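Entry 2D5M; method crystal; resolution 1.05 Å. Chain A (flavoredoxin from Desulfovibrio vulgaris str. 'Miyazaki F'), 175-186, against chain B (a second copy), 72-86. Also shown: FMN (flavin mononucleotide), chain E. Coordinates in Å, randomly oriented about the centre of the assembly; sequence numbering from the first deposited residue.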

# COMPACT_ATOMS: atom_id res chain seq x y z
N GLY A 175 3.83 2.62 -14.45
CA GLY A 175 4.73 2.73 -15.56
C GLY A 175 5.47 1.48 -15.91
O GLY A 175 4.93 0.37 -15.85
N GLU A 176 6.71 1.64 -16.32
CA GLU A 176 7.44 0.54 -16.91
C GLU A 176 8.08 -0.39 -15.89
O GLU A 176 8.40 -0.03 -14.76
CB GLU A 176 8.53 1.06 -17.86
CG GLU A 176 9.47 1.92 -17.01
CD GLU A 176 9.21 3.41 -17.22
OE1 GLU A 176 10.24 4.02 -17.64
OE2 GLU A 176 8.07 3.90 -16.97
N PHE A 177 8.26 -1.63 -16.36
CA PHE A 177 9.04 -2.61 -15.63
C PHE A 177 10.46 -2.08 -15.37
O PHE A 177 11.11 -1.54 -16.26
CB PHE A 177 9.11 -3.91 -16.47
CG PHE A 177 10.05 -4.94 -15.91
CD1 PHE A 177 11.34 -5.05 -16.43
CD2 PHE A 177 9.66 -5.81 -14.90
CE1 PHE A 177 12.20 -5.99 -15.95
CE2 PHE A 177 10.55 -6.72 -14.42
CZ PHE A 177 11.80 -6.81 -14.95
N LEU A 178 10.94 -2.30 -14.17
CA LEU A 178 12.27 -1.97 -13.74
C LEU A 178 13.19 -3.16 -13.56
O LEU A 178 14.34 -3.12 -14.02
CB LEU A 178 12.25 -1.17 -12.44
CG LEU A 178 11.50 0.17 -12.52
CD1 LEU A 178 11.50 0.74 -11.12
CD2 LEU A 178 12.10 1.10 -13.54
N ALA A 179 12.77 -4.16 -12.82
CA ALA A 179 13.68 -5.23 -12.40
C ALA A 179 12.91 -6.35 -11.74
O ALA A 179 11.76 -6.18 -11.38
CB ALA A 179 14.74 -4.68 -11.42
N LYS A 180 13.56 -7.51 -11.61
CA LYS A 180 13.04 -8.66 -10.91
C LYS A 180 13.37 -8.62 -9.42
O LYS A 180 14.51 -8.32 -9.02
CB LYS A 180 13.63 -9.92 -11.55
CG LYS A 180 13.25 -10.18 -12.99
CD LYS A 180 13.93 -11.41 -13.50
CE LYS A 180 13.55 -12.68 -12.77
NZ LYS A 180 14.27 -13.88 -13.28
N ALA A 181 12.37 -8.88 -8.58
CA ALA A 181 12.55 -8.94 -7.14
C ALA A 181 13.18 -10.26 -6.72
O ALA A 181 13.05 -11.27 -7.40
CB ALA A 181 11.21 -8.71 -6.42
N PHE A 182 13.87 -10.21 -5.59
CA PHE A 182 14.61 -11.36 -5.08
C PHE A 182 15.58 -11.86 -6.12
O PHE A 182 15.75 -13.03 -6.36
CB PHE A 182 13.71 -12.49 -4.57
CG PHE A 182 12.65 -12.02 -3.59
CD1 PHE A 182 11.40 -11.71 -4.02
CD2 PHE A 182 12.90 -11.84 -2.23
CE1 PHE A 182 10.45 -11.23 -3.14
CE2 PHE A 182 11.95 -11.34 -1.34
CZ PHE A 182 10.70 -11.04 -1.81
N SER A 183 16.22 -10.90 -6.83
CA SER A 183 17.02 -11.18 -7.99
C SER A 183 17.95 -10.03 -8.33
O SER A 183 19.17 -10.16 -8.36
CB SER A 183 16.13 -11.52 -9.19
OG SER A 183 16.93 -11.79 -10.35
N ALA A 184 17.37 -8.85 -8.53
CA ALA A 184 18.12 -7.67 -8.91
C ALA A 184 19.23 -7.36 -7.91
O ALA A 184 20.32 -6.91 -8.27
CB ALA A 184 17.17 -6.47 -9.03
N GLY A 185 18.99 -7.57 -6.63
CA GLY A 185 19.95 -7.28 -5.59
C GLY A 185 21.10 -8.23 -5.48
O GLY A 185 22.14 -7.85 -4.98
N LYS A 186 20.94 -9.46 -6.03
CA LYS A 186 22.09 -10.36 -6.09
C LYS A 186 23.23 -9.83 -6.97
O LYS A 186 22.97 -8.99 -7.89
CB LYS A 186 21.63 -11.75 -6.57
CG LYS A 186 20.48 -12.37 -5.77
CD LYS A 186 20.07 -13.70 -6.41
CE LYS A 186 18.85 -14.24 -5.69
NZ LYS A 186 18.34 -15.49 -6.32
N1 FMN E . 9.81 -9.00 5.25
C2 FMN E . 8.88 -8.67 6.20
O2 FMN E . 8.97 -9.12 7.36
N3 FMN E . 7.82 -7.85 5.84
C4 FMN E . 7.59 -7.35 4.58
O4 FMN E . 6.60 -6.63 4.35
C4A FMN E . 8.53 -7.74 3.58
N5 FMN E . 8.33 -7.34 2.30
C5A FMN E . 9.35 -7.60 1.42
C6 FMN E . 9.19 -7.17 0.08
C7 FMN E . 10.17 -7.34 -0.89
C7M FMN E . 9.97 -6.92 -2.33
C8 FMN E . 11.41 -7.96 -0.47
C8M FMN E . 12.54 -8.07 -1.48
C9 FMN E . 11.55 -8.45 0.82
C9A FMN E . 10.56 -8.28 1.77
N10 FMN E . 10.64 -8.79 3.08
C10 FMN E . 9.66 -8.48 4.01
C1' FMN E . 11.82 -9.59 3.50
C2' FMN E . 12.82 -8.79 4.32
O2' FMN E . 13.15 -7.53 3.71
C3' FMN E . 14.11 -9.61 4.44
O3' FMN E . 13.80 -10.74 5.29
C4' FMN E . 15.30 -8.84 5.00
O4' FMN E . 16.47 -9.65 4.71
C5' FMN E . 15.23 -8.59 6.47
O5' FMN E . 16.44 -7.87 6.86
P FMN E . 16.89 -7.75 8.40
O1P FMN E . 17.07 -9.17 8.95
O2P FMN E . 15.85 -7.00 9.19
O3P FMN E . 18.20 -7.01 8.25
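Chain B, residues 72-86: SRAYVRHADYAGIYS

Chain B presents a 3-10 segment (Arg B73 and Ala B74) followed, with Tyr B75 as N-cap, by a helix from Val B76. Both stretches advance in the same sense: Leu A178 lies nearest Arg B73 (CA to CA 7.2 Å), Ala A179 nearest Val B76 (7.4 Å) and Gly A185 nearest Tyr B81 (4.0 Å), so the backbones come closest in the type I turn, Ser A183 to Lys A186, that follows the strand after a short loop.

Asp B80 organises the polar contact. Its OD1 accepts from Phe A182 N (2.8 Å), and its OD2 from Ser A183 N (2.9 Å) and Gly A185 N (2.8 Å), the carboxylate thus gathering the amide of Phe A182 and two amides of the turn that follows it. Arg B77 binds the turn's carbonyls: NE and NH2 donate to Ala A184 O (2.9 and 3.2 Å), and NH2 weakly to Lys A186 O (3.2 Å). At the strand, Arg B73 NH1 forms a salt bridge with Glu A176 OE1 (2.9 Å); a water links Arg B73 NH2 and Glu A176 OE2.

Apolar packing joins Ala A179 CB to Val B76 CG1 (4.1 Å), while Ile B84 CD1 lies 3.9 Å from Phe A182 CA. Gly A185 CA approaches Arg B77 O to 3.4 Å; a CB there would clash with Tyr B81 N. FMN C8M covers one face of the Phe A182 ring, 3.3 Å from CE2.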

# COMPACT_ATOMS: atom_id res chain seq x y z
N SER B 72 14.04 5.56 -5.31
CA SER B 72 13.82 5.90 -6.70
C SER B 72 14.33 4.74 -7.55
O SER B 72 14.99 3.81 -7.05
CB SER B 72 14.49 7.18 -7.12
OG SER B 72 15.86 7.06 -6.89
N ARG B 73 14.02 4.77 -8.84
CA ARG B 73 14.35 3.61 -9.66
C ARG B 73 15.85 3.36 -9.70
O ARG B 73 16.24 2.20 -9.87
CB ARG B 73 13.81 3.80 -11.08
CG ARG B 73 14.66 4.67 -11.99
CD ARG B 73 14.05 4.76 -13.38
NE ARG B 73 12.77 5.40 -13.36
CZ ARG B 73 11.85 5.37 -14.34
NH1 ARG B 73 12.08 4.68 -15.44
NH2 ARG B 73 10.72 6.05 -14.14
N ALA B 74 16.70 4.37 -9.53
CA ALA B 74 18.14 4.11 -9.53
C ALA B 74 18.62 3.18 -8.44
O ALA B 74 19.72 2.63 -8.52
CB ALA B 74 18.86 5.48 -9.42
N TYR B 75 17.81 3.06 -7.39
CA TYR B 75 18.17 2.31 -6.21
C TYR B 75 17.33 1.02 -6.07
O TYR B 75 17.30 0.44 -4.98
CB TYR B 75 18.06 3.18 -4.95
CG TYR B 75 19.07 4.30 -5.00
CD1 TYR B 75 20.42 4.02 -4.74
CD2 TYR B 75 18.71 5.59 -5.35
CE1 TYR B 75 21.37 5.04 -4.79
CE2 TYR B 75 19.68 6.57 -5.40
CZ TYR B 75 20.97 6.29 -5.15
OH TYR B 75 21.95 7.28 -5.20
N VAL B 76 16.71 0.58 -7.14
CA VAL B 76 15.91 -0.63 -7.08
C VAL B 76 16.77 -1.86 -6.72
O VAL B 76 16.33 -2.69 -5.92
CB VAL B 76 15.12 -0.87 -8.40
CG1 VAL B 76 15.99 -1.19 -9.59
CG2 VAL B 76 14.06 -1.97 -8.16
N ARG B 77 18.01 -1.96 -7.23
CA ARG B 77 18.83 -3.11 -6.88
C ARG B 77 19.23 -3.08 -5.41
O ARG B 77 19.27 -4.10 -4.72
CB ARG B 77 20.06 -3.16 -7.78
CG ARG B 77 19.73 -3.37 -9.27
CD ARG B 77 20.97 -3.53 -10.12
NE ARG B 77 21.50 -4.89 -9.93
CZ ARG B 77 22.61 -5.41 -10.43
NH1 ARG B 77 23.41 -4.73 -11.23
NH2 ARG B 77 22.94 -6.67 -10.13
N HIS B 78 19.50 -1.92 -4.89
CA HIS B 78 19.90 -1.70 -3.50
C HIS B 78 18.76 -2.10 -2.57
O HIS B 78 18.97 -2.76 -1.55
CB HIS B 78 20.30 -0.24 -3.25
CG HIS B 78 21.30 0.35 -4.20
ND1 HIS B 78 21.04 0.54 -5.54
CD2 HIS B 78 22.56 0.81 -3.96
CE1 HIS B 78 22.07 1.06 -6.10
NE2 HIS B 78 23.06 1.25 -5.18
N ALA B 79 17.56 -1.66 -2.94
CA ALA B 79 16.39 -1.99 -2.16
C ALA B 79 16.16 -3.49 -2.13
O ALA B 79 15.87 -4.08 -1.08
CB ALA B 79 15.18 -1.24 -2.70
N ASP B 80 16.30 -4.12 -3.30
CA ASP B 80 16.16 -5.57 -3.38
C ASP B 80 17.19 -6.28 -2.50
O ASP B 80 16.85 -7.22 -1.77
CB ASP B 80 16.24 -6.00 -4.84
CG ASP B 80 15.73 -7.41 -5.07
OD1 ASP B 80 14.55 -7.67 -4.67
OD2 ASP B 80 16.46 -8.23 -5.67
N TYR B 81 18.44 -5.82 -2.54
CA TYR B 81 19.48 -6.38 -1.70
C TYR B 81 19.05 -6.37 -0.24
O TYR B 81 19.23 -7.34 0.48
CB TYR B 81 20.78 -5.58 -1.90
CG TYR B 81 21.98 -6.09 -1.17
CD1 TYR B 81 22.96 -6.84 -1.84
CD2 TYR B 81 22.20 -5.81 0.18
CE1 TYR B 81 24.07 -7.30 -1.19
CE2 TYR B 81 23.31 -6.28 0.84
CZ TYR B 81 24.26 -7.03 0.13
OH TYR B 81 25.38 -7.51 0.79
N ALA B 82 18.54 -5.23 0.20
CA ALA B 82 18.12 -5.06 1.61
C ALA B 82 17.00 -6.00 1.98
O ALA B 82 16.78 -6.28 3.17
CB ALA B 82 17.70 -3.61 1.86
N GLY B 83 16.24 -6.45 0.97
CA GLY B 83 15.17 -7.46 1.13
C GLY B 83 15.58 -8.89 0.96
O GLY B 83 14.71 -9.77 1.10
N ILE B 84 16.84 -9.16 0.63
CA ILE B 84 17.37 -10.52 0.51
C ILE B 84 18.25 -10.88 1.67
O ILE B 84 18.17 -11.98 2.20
CB ILE B 84 18.12 -10.65 -0.83
CG1 ILE B 84 17.24 -10.46 -2.04
CG2 ILE B 84 18.88 -12.01 -0.86
CD1 ILE B 84 17.97 -10.29 -3.36
N TYR B 85 19.13 -9.97 2.10
CA TYR B 85 20.16 -10.23 3.08
C TYR B 85 19.80 -9.61 4.41
O TYR B 85 19.10 -8.62 4.46
CB TYR B 85 21.54 -9.75 2.57
CG TYR B 85 21.85 -10.41 1.23
CD1 TYR B 85 22.14 -11.77 1.16
CD2 TYR B 85 21.83 -9.68 0.07
CE1 TYR B 85 22.42 -12.39 -0.04
CE2 TYR B 85 22.08 -10.28 -1.16
CZ TYR B 85 22.38 -11.64 -1.21
OH TYR B 85 22.63 -12.25 -2.44
N SER B 86 20.29 -10.22 5.50
CA SER B 86 20.03 -9.72 6.81
C SER B 86 21.15 -8.85 7.37
O SER B 86 22.34 -9.11 7.13
CB SER B 86 19.82 -10.88 7.82
OG SER B 86 19.56 -10.36 9.13
O HOH W 1 7.92 6.36 -15.46